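Local atomic coordinates of cytochrome cL (Hyphomicrobium denitrificans, PDB entry 2D0W), a protein that carries electrons through a covalently bound haem and probably accepts them from methanol dehydrogenase during periplasmic methanol oxidation. Residues E3-T8 and Q32-G37; Q19-G24 and D109-N114; G46-G51 and I119-H124; K84-K89 and D132-S137. All blocks are in the same frame, centred on the assembly; numbering follows the deposited sequence.

Contact 1: E3-T8 and Q32-G37; sequences EVFRNT and QFMQTG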
# COMPACT_ATOMS: atom_id res chain seq x y z
N GLU A 3 -16.88 -0.78 -4.32
CA GLU A 3 -16.07 -0.01 -5.24
C GLU A 3 -16.06 -0.66 -6.61
O GLU A 3 -16.19 -1.87 -6.76
CB GLU A 3 -14.63 0.05 -4.73
CG GLU A 3 -14.45 0.71 -3.38
CD GLU A 3 -14.74 2.20 -3.39
OE1 GLU A 3 -15.23 2.68 -2.37
OE2 GLU A 3 -14.49 2.91 -4.40
N VAL A 4 -15.90 0.17 -7.63
CA VAL A 4 -15.58 -0.30 -8.96
C VAL A 4 -14.11 0.08 -9.22
O VAL A 4 -13.75 1.23 -9.09
CB VAL A 4 -16.51 0.35 -10.00
CG1 VAL A 4 -16.07 -0.05 -11.40
CG2 VAL A 4 -18.00 -0.04 -9.72
N PHE A 5 -13.28 -0.90 -9.55
CA PHE A 5 -11.85 -0.61 -9.75
C PHE A 5 -11.51 -0.49 -11.22
O PHE A 5 -12.00 -1.27 -12.03
CB PHE A 5 -10.99 -1.67 -9.08
CG PHE A 5 -11.24 -1.79 -7.60
CD1 PHE A 5 -10.73 -0.86 -6.74
CD2 PHE A 5 -12.05 -2.83 -7.09
CE1 PHE A 5 -10.97 -0.94 -5.35
CE2 PHE A 5 -12.29 -2.94 -5.73
CZ PHE A 5 -11.77 -1.99 -4.85
N ARG A 6 -10.69 0.52 -11.55
CA ARG A 6 -10.33 0.84 -12.93
C ARG A 6 -8.83 1.01 -13.11
O ARG A 6 -8.12 1.53 -12.23
CB ARG A 6 -11.08 2.10 -13.44
CG ARG A 6 -12.61 1.96 -13.47
CD ARG A 6 -13.28 2.84 -14.54
NE ARG A 6 -14.65 2.39 -14.84
CZ ARG A 6 -14.98 1.50 -15.78
NH1 ARG A 6 -14.04 0.95 -16.54
NH2 ARG A 6 -16.25 1.16 -15.96
N ASN A 7 -8.36 0.66 -14.28
CA ASN A 7 -6.98 0.89 -14.61
C ASN A 7 -6.58 2.38 -14.50
O ASN A 7 -7.18 3.25 -15.13
CB ASN A 7 -6.70 0.31 -16.00
CG ASN A 7 -5.22 0.30 -16.34
OD1 ASN A 7 -4.62 -0.74 -16.34
ND2 ASN A 7 -4.64 1.46 -16.61
N THR A 8 -5.55 2.65 -13.69
CA THR A 8 -4.95 3.98 -13.50
C THR A 8 -4.73 4.78 -14.80
O THR A 8 -5.12 5.98 -14.89
CB THR A 8 -3.67 3.86 -12.66
OG1 THR A 8 -4.06 3.49 -11.34
CG2 THR A 8 -2.95 5.15 -12.52
N GLN A 32 -13.95 -4.70 4.22
CA GLN A 32 -14.15 -3.24 4.32
C GLN A 32 -13.57 -2.50 3.13
O GLN A 32 -14.20 -1.55 2.59
CB GLN A 32 -13.58 -2.65 5.61
CG GLN A 32 -13.72 -1.13 5.64
CD GLN A 32 -12.65 -0.43 6.48
OE1 GLN A 32 -12.45 -0.78 7.63
NE2 GLN A 32 -11.98 0.58 5.89
N PHE A 33 -12.36 -2.91 2.72
CA PHE A 33 -11.73 -2.26 1.55
C PHE A 33 -12.56 -2.42 0.28
O PHE A 33 -12.73 -1.45 -0.46
CB PHE A 33 -10.24 -2.68 1.32
CG PHE A 33 -9.62 -2.01 0.13
CD1 PHE A 33 -9.08 -0.73 0.23
CD2 PHE A 33 -9.67 -2.63 -1.14
CE1 PHE A 33 -8.58 -0.07 -0.90
CE2 PHE A 33 -9.18 -1.99 -2.28
CZ PHE A 33 -8.64 -0.75 -2.17
N MET A 34 -13.13 -3.61 0.03
CA MET A 34 -13.91 -3.80 -1.21
C MET A 34 -15.20 -2.97 -1.27
O MET A 34 -15.68 -2.63 -2.36
CB MET A 34 -14.22 -5.28 -1.46
CG MET A 34 -12.98 -6.12 -1.65
SD MET A 34 -12.08 -5.62 -3.14
CE MET A 34 -10.40 -5.61 -2.56
N GLN A 35 -15.71 -2.63 -0.09
CA GLN A 35 -16.88 -1.78 0.09
C GLN A 35 -16.58 -0.27 0.09
O GLN A 35 -17.29 0.51 -0.53
CB GLN A 35 -17.54 -2.11 1.43
CG GLN A 35 -18.57 -1.06 1.91
CD GLN A 35 -19.25 -1.47 3.20
OE1 GLN A 35 -20.44 -1.79 3.21
NE2 GLN A 35 -18.49 -1.50 4.28
N THR A 36 -15.52 0.09 0.80
CA THR A 36 -15.17 1.47 1.18
C THR A 36 -14.05 2.11 0.35
O THR A 36 -14.02 3.33 0.18
CB THR A 36 -14.77 1.47 2.68
OG1 THR A 36 -15.95 1.31 3.47
CG2 THR A 36 -14.12 2.76 3.14
N GLY A 37 -13.10 1.30 -0.13
CA GLY A 37 -11.86 1.85 -0.74
C GLY A 37 -10.82 2.33 0.29
O GLY A 37 -9.79 2.88 -0.07
O HOH W 1 -15.59 -3.80 -4.47

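Contact 2: Q19-G24 and D109-N114; sequences QAPKEG and DLELDN. With ZN (zinc ion), chain D.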
# COMPACT_ATOMS: atom_id res chain seq x y z
N GLN A 19 -9.25 -12.00 -11.28
CA GLN A 19 -7.79 -11.97 -11.40
C GLN A 19 -7.06 -12.18 -10.10
O GLN A 19 -6.00 -12.79 -10.09
CB GLN A 19 -7.32 -10.70 -12.13
CG GLN A 19 -7.53 -10.72 -13.67
CD GLN A 19 -6.50 -11.58 -14.42
OE1 GLN A 19 -5.30 -11.29 -14.41
NE2 GLN A 19 -6.98 -12.64 -15.08
N ALA A 20 -7.60 -11.66 -9.00
CA ALA A 20 -7.01 -11.90 -7.68
C ALA A 20 -6.94 -13.40 -7.33
O ALA A 20 -7.82 -14.17 -7.73
CB ALA A 20 -7.79 -11.18 -6.65
N PRO A 21 -5.88 -13.83 -6.60
CA PRO A 21 -5.81 -15.20 -6.06
C PRO A 21 -7.12 -15.61 -5.39
O PRO A 21 -7.81 -14.75 -4.85
CB PRO A 21 -4.72 -15.08 -4.99
CG PRO A 21 -3.81 -14.00 -5.53
CD PRO A 21 -4.68 -13.04 -6.28
N LYS A 22 -7.47 -16.89 -5.39
CA LYS A 22 -8.69 -17.32 -4.66
C LYS A 22 -8.59 -17.12 -3.13
O LYS A 22 -9.58 -16.78 -2.47
CB LYS A 22 -9.09 -18.78 -5.00
CG LYS A 22 -10.42 -18.93 -5.78
CD LYS A 22 -10.49 -18.08 -7.08
CE LYS A 22 -11.89 -17.64 -7.46
NZ LYS A 22 -12.77 -17.25 -6.29
N GLU A 23 -7.41 -17.32 -2.57
CA GLU A 23 -7.18 -17.25 -1.14
C GLU A 23 -6.95 -15.82 -0.69
O GLU A 23 -6.56 -14.99 -1.49
CB GLU A 23 -5.96 -18.11 -0.75
CG GLU A 23 -6.00 -19.54 -1.30
CD GLU A 23 -5.66 -19.65 -2.80
OE1 GLU A 23 -5.15 -18.67 -3.44
OE2 GLU A 23 -5.92 -20.75 -3.34
N GLY A 24 -7.20 -15.53 0.59
CA GLY A 24 -6.80 -14.26 1.19
C GLY A 24 -7.76 -13.12 0.90
O GLY A 24 -7.39 -11.95 0.98
N ASP A 109 -0.91 -11.53 -8.60
CA ASP A 109 0.25 -12.05 -7.83
C ASP A 109 0.02 -12.10 -6.32
O ASP A 109 0.59 -12.94 -5.62
CB ASP A 109 1.48 -11.14 -8.04
CG ASP A 109 1.97 -11.13 -9.49
OD1 ASP A 109 2.74 -10.22 -9.87
OD2 ASP A 109 1.61 -12.04 -10.25
N LEU A 110 -0.74 -11.13 -5.83
CA LEU A 110 -0.91 -10.82 -4.40
C LEU A 110 -2.29 -11.24 -3.92
O LEU A 110 -3.27 -10.80 -4.51
CB LEU A 110 -0.84 -9.29 -4.22
CG LEU A 110 0.52 -8.62 -4.43
CD1 LEU A 110 0.44 -7.14 -4.97
CD2 LEU A 110 1.19 -8.70 -3.10
N GLU A 111 -2.41 -12.01 -2.84
CA GLU A 111 -3.72 -12.12 -2.18
C GLU A 111 -4.18 -10.76 -1.68
O GLU A 111 -3.36 -9.93 -1.23
CB GLU A 111 -3.70 -13.13 -1.03
CG GLU A 111 -3.45 -14.57 -1.53
CD GLU A 111 -3.03 -15.53 -0.43
OE1 GLU A 111 -3.22 -15.17 0.77
OE2 GLU A 111 -2.49 -16.63 -0.74
N LEU A 112 -5.49 -10.54 -1.77
CA LEU A 112 -6.07 -9.24 -1.47
C LEU A 112 -5.66 -8.73 -0.10
O LEU A 112 -5.39 -7.53 0.04
CB LEU A 112 -7.59 -9.29 -1.61
CG LEU A 112 -8.09 -9.36 -3.07
CD1 LEU A 112 -7.60 -8.20 -3.92
CD2 LEU A 112 -7.61 -10.62 -3.66
N ASP A 113 -5.58 -9.63 0.88
CA ASP A 113 -5.24 -9.25 2.27
C ASP A 113 -3.78 -8.78 2.31
O ASP A 113 -3.46 -7.82 3.00
CB ASP A 113 -5.48 -10.41 3.24
CG ASP A 113 -5.43 -9.97 4.72
OD1 ASP A 113 -6.16 -9.04 5.12
OD2 ASP A 113 -4.61 -10.55 5.47
N ASN A 114 -2.94 -9.46 1.54
CA ASN A 114 -1.53 -9.09 1.43
C ASN A 114 -1.34 -7.80 0.68
O ASN A 114 -0.50 -7.00 1.03
CB ASN A 114 -0.68 -10.22 0.84
CG ASN A 114 -0.45 -11.38 1.85
OD1 ASN A 114 -0.42 -11.17 3.03
ND2 ASN A 114 -0.32 -12.58 1.37
ZN ZN D . 3.83 -8.77 -8.60
O HOH W 2 3.50 -8.82 -6.46

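Contact 3: G46-G51 and I119-H124; sequences GCLPKG and IAWIRH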
# COMPACT_ATOMS: atom_id res chain seq x y z
N GLY A 46 1.33 -3.59 13.43
CA GLY A 46 1.40 -5.06 13.41
C GLY A 46 1.44 -5.62 11.99
O GLY A 46 1.98 -6.68 11.75
N CYS A 47 0.86 -4.86 11.06
CA CYS A 47 0.77 -5.25 9.64
C CYS A 47 2.01 -4.92 8.81
O CYS A 47 2.15 -5.38 7.68
CB CYS A 47 -0.45 -4.57 9.03
SG CYS A 47 -1.92 -4.94 9.99
N LEU A 48 2.90 -4.10 9.38
CA LEU A 48 4.05 -3.55 8.64
C LEU A 48 5.15 -4.49 8.20
O LEU A 48 5.53 -4.43 7.03
CB LEU A 48 4.62 -2.28 9.30
CG LEU A 48 3.58 -1.16 9.46
CD1 LEU A 48 4.15 -0.04 10.30
CD2 LEU A 48 2.99 -0.66 8.12
N PRO A 49 5.67 -5.35 9.12
CA PRO A 49 6.68 -6.33 8.67
C PRO A 49 6.24 -7.16 7.46
O PRO A 49 7.03 -7.39 6.55
CB PRO A 49 6.88 -7.18 9.94
CG PRO A 49 6.51 -6.31 11.12
CD PRO A 49 5.39 -5.43 10.58
N LYS A 50 5.02 -7.66 7.48
CA LYS A 50 4.54 -8.39 6.33
C LYS A 50 4.47 -7.52 5.05
O LYS A 50 4.95 -7.94 3.97
CB LYS A 50 3.24 -9.11 6.60
CG LYS A 50 2.73 -9.86 5.37
CD LYS A 50 3.28 -11.24 5.34
CE LYS A 50 3.02 -11.86 3.96
NZ LYS A 50 3.70 -13.17 3.82
N GLY A 51 3.97 -6.29 5.17
CA GLY A 51 3.96 -5.37 4.02
C GLY A 51 5.35 -5.16 3.49
O GLY A 51 5.57 -5.23 2.29
N ILE A 119 0.22 -2.02 0.86
CA ILE A 119 -0.16 -0.59 0.76
C ILE A 119 0.16 0.11 2.13
O ILE A 119 0.69 1.21 2.17
CB ILE A 119 -1.62 -0.47 0.36
CG1 ILE A 119 -1.80 -0.82 -1.12
CG2 ILE A 119 -2.22 0.94 0.67
CD1 ILE A 119 -3.28 -1.04 -1.60
N ALA A 120 -0.12 -0.55 3.25
CA ALA A 120 0.20 0.02 4.58
C ALA A 120 1.67 0.30 4.68
O ALA A 120 2.08 1.31 5.26
CB ALA A 120 -0.22 -0.92 5.72
N TRP A 121 2.49 -0.60 4.12
CA TRP A 121 3.98 -0.39 4.13
C TRP A 121 4.34 0.82 3.30
O TRP A 121 5.16 1.61 3.72
CB TRP A 121 4.77 -1.59 3.59
CG TRP A 121 6.28 -1.38 3.59
CD1 TRP A 121 7.13 -1.37 2.50
CD2 TRP A 121 7.09 -1.14 4.73
NE1 TRP A 121 8.42 -1.15 2.91
CE2 TRP A 121 8.43 -1.01 4.27
CE3 TRP A 121 6.83 -1.04 6.10
CZ2 TRP A 121 9.50 -0.75 5.15
CZ3 TRP A 121 7.91 -0.77 6.98
CH2 TRP A 121 9.22 -0.64 6.48
N ILE A 122 3.79 0.89 2.06
CA ILE A 122 4.03 2.04 1.20
C ILE A 122 3.67 3.37 1.89
O ILE A 122 4.42 4.34 1.79
CB ILE A 122 3.32 1.90 -0.20
CG1 ILE A 122 3.90 0.70 -0.97
CG2 ILE A 122 3.39 3.24 -0.98
CD1 ILE A 122 3.02 0.29 -2.19
N ARG A 123 2.54 3.42 2.58
CA ARG A 123 2.19 4.64 3.34
C ARG A 123 3.21 4.90 4.45
O ARG A 123 3.56 6.07 4.72
CB ARG A 123 0.78 4.56 3.94
CG ARG A 123 -0.36 4.33 2.88
CD ARG A 123 -0.20 5.32 1.76
NE ARG A 123 -1.39 5.29 0.93
CZ ARG A 123 -1.52 5.86 -0.26
NH1 ARG A 123 -0.52 6.50 -0.81
NH2 ARG A 123 -2.68 5.76 -0.89
N HIS A 124 3.65 3.83 5.10
CA HIS A 124 4.57 3.98 6.28
C HIS A 124 5.97 4.58 5.99
O HIS A 124 6.58 5.22 6.87
CB HIS A 124 4.76 2.63 7.01
CG HIS A 124 5.43 2.77 8.35
ND1 HIS A 124 4.79 3.30 9.46
CD2 HIS A 124 6.67 2.43 8.76
CE1 HIS A 124 5.63 3.30 10.49
NE2 HIS A 124 6.78 2.79 10.08

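Contact 4: K84-K89 and D132-S137; sequences KNTTDK and DADWLS. With HEM (protoporphyrin IX containing Fe), chain H.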
# COMPACT_ATOMS: atom_id res chain seq x y z
N LYS A 84 -4.41 10.29 -7.94
CA LYS A 84 -5.32 9.40 -7.20
C LYS A 84 -4.57 8.32 -6.37
O LYS A 84 -5.19 7.56 -5.62
CB LYS A 84 -6.32 8.71 -8.13
CG LYS A 84 -7.50 9.60 -8.55
CD LYS A 84 -8.62 8.81 -9.28
CE LYS A 84 -9.42 9.74 -10.20
NZ LYS A 84 -10.16 9.03 -11.32
N ASN A 85 -3.25 8.28 -6.51
CA ASN A 85 -2.42 7.40 -5.67
C ASN A 85 -2.24 7.93 -4.22
O ASN A 85 -1.69 7.26 -3.39
CB ASN A 85 -1.08 7.08 -6.35
CG ASN A 85 -1.22 6.07 -7.52
OD1 ASN A 85 -2.16 5.23 -7.55
ND2 ASN A 85 -0.27 6.12 -8.46
N THR A 86 -2.72 9.16 -3.96
CA THR A 86 -2.86 9.69 -2.60
C THR A 86 -4.08 9.08 -1.86
O THR A 86 -4.28 9.32 -0.66
CB THR A 86 -2.96 11.26 -2.59
OG1 THR A 86 -4.17 11.71 -3.24
CG2 THR A 86 -1.76 11.92 -3.24
N THR A 87 -4.92 8.33 -2.57
CA THR A 87 -6.00 7.55 -1.95
C THR A 87 -5.59 6.08 -2.00
O THR A 87 -4.88 5.64 -2.94
CB THR A 87 -7.36 7.77 -2.68
OG1 THR A 87 -7.35 7.13 -3.96
CG2 THR A 87 -7.60 9.26 -2.94
N ASP A 88 -6.05 5.29 -1.02
CA ASP A 88 -5.75 3.85 -1.02
C ASP A 88 -6.39 3.19 -2.21
O ASP A 88 -5.83 2.28 -2.76
CB ASP A 88 -6.20 3.16 0.28
CG ASP A 88 -5.38 3.61 1.49
OD1 ASP A 88 -5.87 3.45 2.61
OD2 ASP A 88 -4.29 4.17 1.32
N LYS A 89 -7.56 3.69 -2.62
CA LYS A 89 -8.25 3.10 -3.78
C LYS A 89 -7.41 3.21 -5.05
O LYS A 89 -7.31 2.23 -5.81
CB LYS A 89 -9.63 3.71 -3.98
CG LYS A 89 -10.55 2.83 -4.78
CD LYS A 89 -10.70 3.33 -6.18
CE LYS A 89 -12.09 3.86 -6.42
NZ LYS A 89 -13.02 2.74 -6.60
N ASP A 132 -1.37 17.24 4.22
CA ASP A 132 -2.30 17.21 3.11
C ASP A 132 -2.64 15.77 2.65
O ASP A 132 -3.35 15.59 1.65
CB ASP A 132 -1.71 17.98 1.93
CG ASP A 132 -2.70 18.94 1.30
OD1 ASP A 132 -2.63 20.14 1.64
OD2 ASP A 132 -3.53 18.52 0.45
N ALA A 133 -2.16 14.77 3.39
CA ALA A 133 -2.22 13.38 2.93
C ALA A 133 -3.65 12.88 2.83
O ALA A 133 -4.35 12.81 3.81
CB ALA A 133 -1.38 12.47 3.86
N ASP A 134 -4.10 12.56 1.61
CA ASP A 134 -5.46 12.02 1.39
C ASP A 134 -5.69 10.63 2.01
O ASP A 134 -6.84 10.21 2.15
CB ASP A 134 -5.81 11.97 -0.11
CG ASP A 134 -5.80 13.34 -0.75
OD1 ASP A 134 -5.53 14.36 -0.07
OD2 ASP A 134 -6.07 13.41 -1.96
N TRP A 135 -4.61 9.92 2.40
CA TRP A 135 -4.69 8.53 2.90
C TRP A 135 -4.62 8.37 4.41
O TRP A 135 -4.66 7.22 4.93
CB TRP A 135 -3.56 7.66 2.30
CG TRP A 135 -2.17 8.03 2.83
CD1 TRP A 135 -1.56 7.55 3.96
CD2 TRP A 135 -1.26 8.93 2.24
NE1 TRP A 135 -0.33 8.12 4.12
CE2 TRP A 135 -0.11 8.96 3.06
CE3 TRP A 135 -1.29 9.72 1.09
CZ2 TRP A 135 1.00 9.77 2.78
CZ3 TRP A 135 -0.20 10.52 0.81
CH2 TRP A 135 0.93 10.55 1.65
N LEU A 136 -4.44 9.48 5.12
CA LEU A 136 -4.46 9.45 6.60
C LEU A 136 -5.66 10.20 7.14
O LEU A 136 -6.00 11.24 6.63
CB LEU A 136 -3.18 10.07 7.19
CG LEU A 136 -1.82 9.43 6.87
CD1 LEU A 136 -0.70 10.32 7.34
CD2 LEU A 136 -1.78 8.12 7.59
N SER A 137 -6.27 9.67 8.19
CA SER A 137 -7.28 10.41 8.94
C SER A 137 -6.70 11.56 9.71
O SER A 137 -5.48 11.70 9.86
CB SER A 137 -7.99 9.49 9.94
OG SER A 137 -7.15 9.22 11.06
CHA HEM H . 4.96 3.25 -11.22
CHB HEM H . 4.13 0.63 -7.19
CHC HEM H . 6.75 -3.12 -8.88
CHD HEM H . 8.49 -0.04 -12.20
C1A HEM H . 4.41 2.87 -9.99
C2A HEM H . 3.40 3.55 -9.20
C3A HEM H . 3.21 2.83 -8.09
C4A HEM H . 4.05 1.65 -8.13
CMA HEM H . 2.24 3.16 -6.90
CAA HEM H . 2.74 4.90 -9.55
CBA HEM H . 3.68 5.99 -8.99
CGA HEM H . 3.08 7.39 -9.10
O1A HEM H . 1.85 7.52 -9.32
O2A HEM H . 3.86 8.36 -8.97
C1B HEM H . 4.72 -0.64 -7.31
C2B HEM H . 4.69 -1.78 -6.40
C3B HEM H . 5.30 -2.76 -6.88
C4B HEM H . 5.90 -2.39 -8.13
CMB HEM H . 4.02 -1.67 -5.03
CAB HEM H . 5.19 -4.21 -6.40
CBB HEM H . 4.04 -4.78 -6.23
C1C HEM H . 7.48 -2.61 -9.92
C2C HEM H . 8.38 -3.36 -10.83
C3C HEM H . 8.88 -2.49 -11.69
C4C HEM H . 8.25 -1.19 -11.48
CMC HEM H . 8.97 -4.69 -10.41
CAC HEM H . 10.11 -2.63 -12.65
CBC HEM H . 10.19 -3.72 -13.36
C1D HEM H . 7.69 1.08 -12.34
C2D HEM H . 7.78 2.08 -13.38
C3D HEM H . 6.68 3.09 -13.09
C4D HEM H . 6.03 2.64 -11.88
CMD HEM H . 8.80 2.09 -14.57
CAD HEM H . 6.29 4.38 -13.90
CBD HEM H . 5.03 3.93 -14.64
CGD HEM H . 4.21 5.07 -15.20
O1D HEM H . 3.12 4.83 -15.75
O2D HEM H . 4.64 6.22 -15.05
NA HEM H . 4.78 1.74 -9.29
NB HEM H . 5.55 -1.08 -8.32
NC HEM H . 7.39 -1.30 -10.38
ND HEM H . 6.67 1.46 -11.47
FE HEM H . 6.02 0.16 -9.89

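Contact 1: E3-T8 and Q32-G37
Glu3, Phe5 and Met34 carry most of this contact, which lays the extended N-terminal segment 3-8 against the last turn of helix 28-36. The backbone N-H of Glu3 reaches the carbonyl of Met34 in its plane, N to O 3.0 Å with an angle of 156° at the hydrogen; a water also donates to Met34 O and to Glu3 O. The Glu3 chain bends at chi2 (-68°), so its carboxylate curls over Thr36 and Gly37. OE1 lies 2.9 Å from Thr36 O, an uneasy meeting of two acceptors, while OE2 forms a salt bridge to Lys89. An alanine in place of Glu3 would lose the carboxylate and its salt bridge, and would probably leave the segment less firmly held to helix 88-97. Two residues on, CZ of Phe5 touches CE2 of Phe33 at 3.6 Å; the rings are nearly parallel (11°) but slid apart, with little overlap. Met34, bent at chi2 and chi3, brings SD obliquely to Phe5 CE2, 3.7 Å away. Phe92 of helix 88-97 meets both phenylalanine rings. The arrangement combines a Met-aromatic contact with a helix ended by a glycine, Gly37, in positive phi.

Contact 2: Q19-G24 and D109-N114
The flat groups that meet here are a peptide plane and a carboxylate, neither segment having an aromatic ring. Over one face of the Leu110-Glu111 peptide lies the ring of Pro21, its CG 3.6 Å from Glu111 N and its CD 3.2 Å from Leu110 O. The Glu111 carboxylate turns one face to the Glu23-Gly24 backbone: Glu23 CB stands over it, 3.8 Å from OE2, and Gly24 CA is 3.7 Å from OE1. Its stem, extended beyond CG, runs across the loop, with CG 3.1 Å from Glu23 O and against Pro21 CB. Glu23 OE1 and Glu111 OE2 are 4.3 Å apart, a like-charge pair that may raise the proton affinity of one of them. An alanine in place of Glu111 would remove this cover and would probably leave Pro21 and the Glu23-Gly24 backbone less well packed. Gly24 has positive phi, and a CB there would collide with Glu111 OE1. Its carbonyl O accepts the N-H of Asp113, 2.9 Å to N, in the carbonyl plane but bent at the hydrogen (136°). The end of Leu112 comes near Ala20 and packs on Phe92 and Met34, while the Asp113 carboxylate is held by Tyr41, Thr27 and a salt bridge to Lys117. At the other end Asp109 OD1 binds zinc at 2.2 Å, with His106 and a water. With Glu111 at the N-cap position, a loop carbonyl takes up an N-H in the first turn of helix 112-124, the last helix of the class I cytochrome c core, though two more follow in this chain.

Contact 3: G46-G51 and I119-H124
Leu48 stands upright on the ring of His124: its CD1 lies 3.5 Å above the middle of the imidazole, 10° off the ring normal, a CH-pi contact in which the two side chains cross at about a right angle. The geometry follows from the first torsions. His124 has CG anti to its backbone N (chi1 -168°), which brings a face of the ring under Leu48 CD1, while Leu48 has CG anti to its carbonyl carbon, so one methyl of its fork meets His124 and the other Ala120. That other methyl, CD2, lies 3.6 Å from Ala120 O and 4.0 Å from its CB. In Trp121 too CG is anti to the backbone N (chi1 180°), and CE3 of the indole comes obliquely to Leu48 O at 3.7 Å. One turn further along helix 48-58, Gly51 lets the helices close: its C atom is 3.6 Å from Trp121 CB, and a CB on Gly51 would clash with that atom. The indole goes on to meet Tyr55, Trp152 and Phe147, and Phe147 also meets the His124 ring. Beside this packing, Cys47 is joined by a disulfide to Cys165. A glycine of the N-terminal helix of the cytochrome c core (48-58) lies against an aromatic residue of its C-terminal helix (112-124), as at the helix crossing of class I cytochromes c. With no hydrogen bond between the segments, the pairing rests on fit and dispersion, while ND1 of the buried His124 is hydrogen-bonded to Glu43, whose carboxylate would probably favour a proton on the imidazole.

Contact 4: K84-K89 and D132-S137
The hydroxyl of Thr86 has one proton and two acceptors within reach: OD2 of Asp134, 2.9 Å from OG1, and the carbonyl of Pro83. OG1 sits in the crowded position between the backbone N and the carbonyl carbon, where Asp134 approaches it obliquely. Although Thr86 O comes within 3.1 Å of Trp135 N, the angle is too poor for a hydrogen bond. The same oxygen lies in the plane of the indole at its edge, 3.5 Å from Trp135 CE3. Trp135 CG also lies between its backbone N and carbonyl carbon (chi1 69°), and Ala133 CB packs on one face of the indole. Asp88 OD2, salt-bridged to Arg123, touches Trp135 CB at 3.7 Å. Within 84-89 the carbonyl of Lys84 accepts both OG1 and N of Thr87; as N-cap, Thr87 also accepts the N-H of Gly90 with OG1. Just before Thr86, Asn85 ND2 donates to haem propionate atom O1A at 2.7 Å, placing the contact beside the haem pocket. The type I turn 133-136 thus leans on the 3-10 segment 84-86 and the first residue of helix 88-97, with Arg123 of helix 112-124 packed on Trp135 and Ser137 leading into helix 138-143.

Overall arrangement
Helix 112-124 ties the set together, starting in contact 2 and ending in contact 3. Contacts 1 and 2 meet where Met34 CE lies 4.0 Å from Leu112 CD1. Contact 1 is joined to contact 4 by Glu3 OE2 and Lys89 NZ, 2.7 Å apart. Contact 3 reaches contact 4 through Arg123, whose NE is 3.1 Å from Asp88 OD2. Contacts 2 and 4 lie on opposite sides of the chain's centre, their centres about 22 Å apart. Three of the contacts reach the haem: contact 4 meets a propionate by a hydrogen bond, Ile122 of 119-124 touches the haem, and the side chain of Leu110 in contact 2 lies about 4 Å from it, nearest atoms.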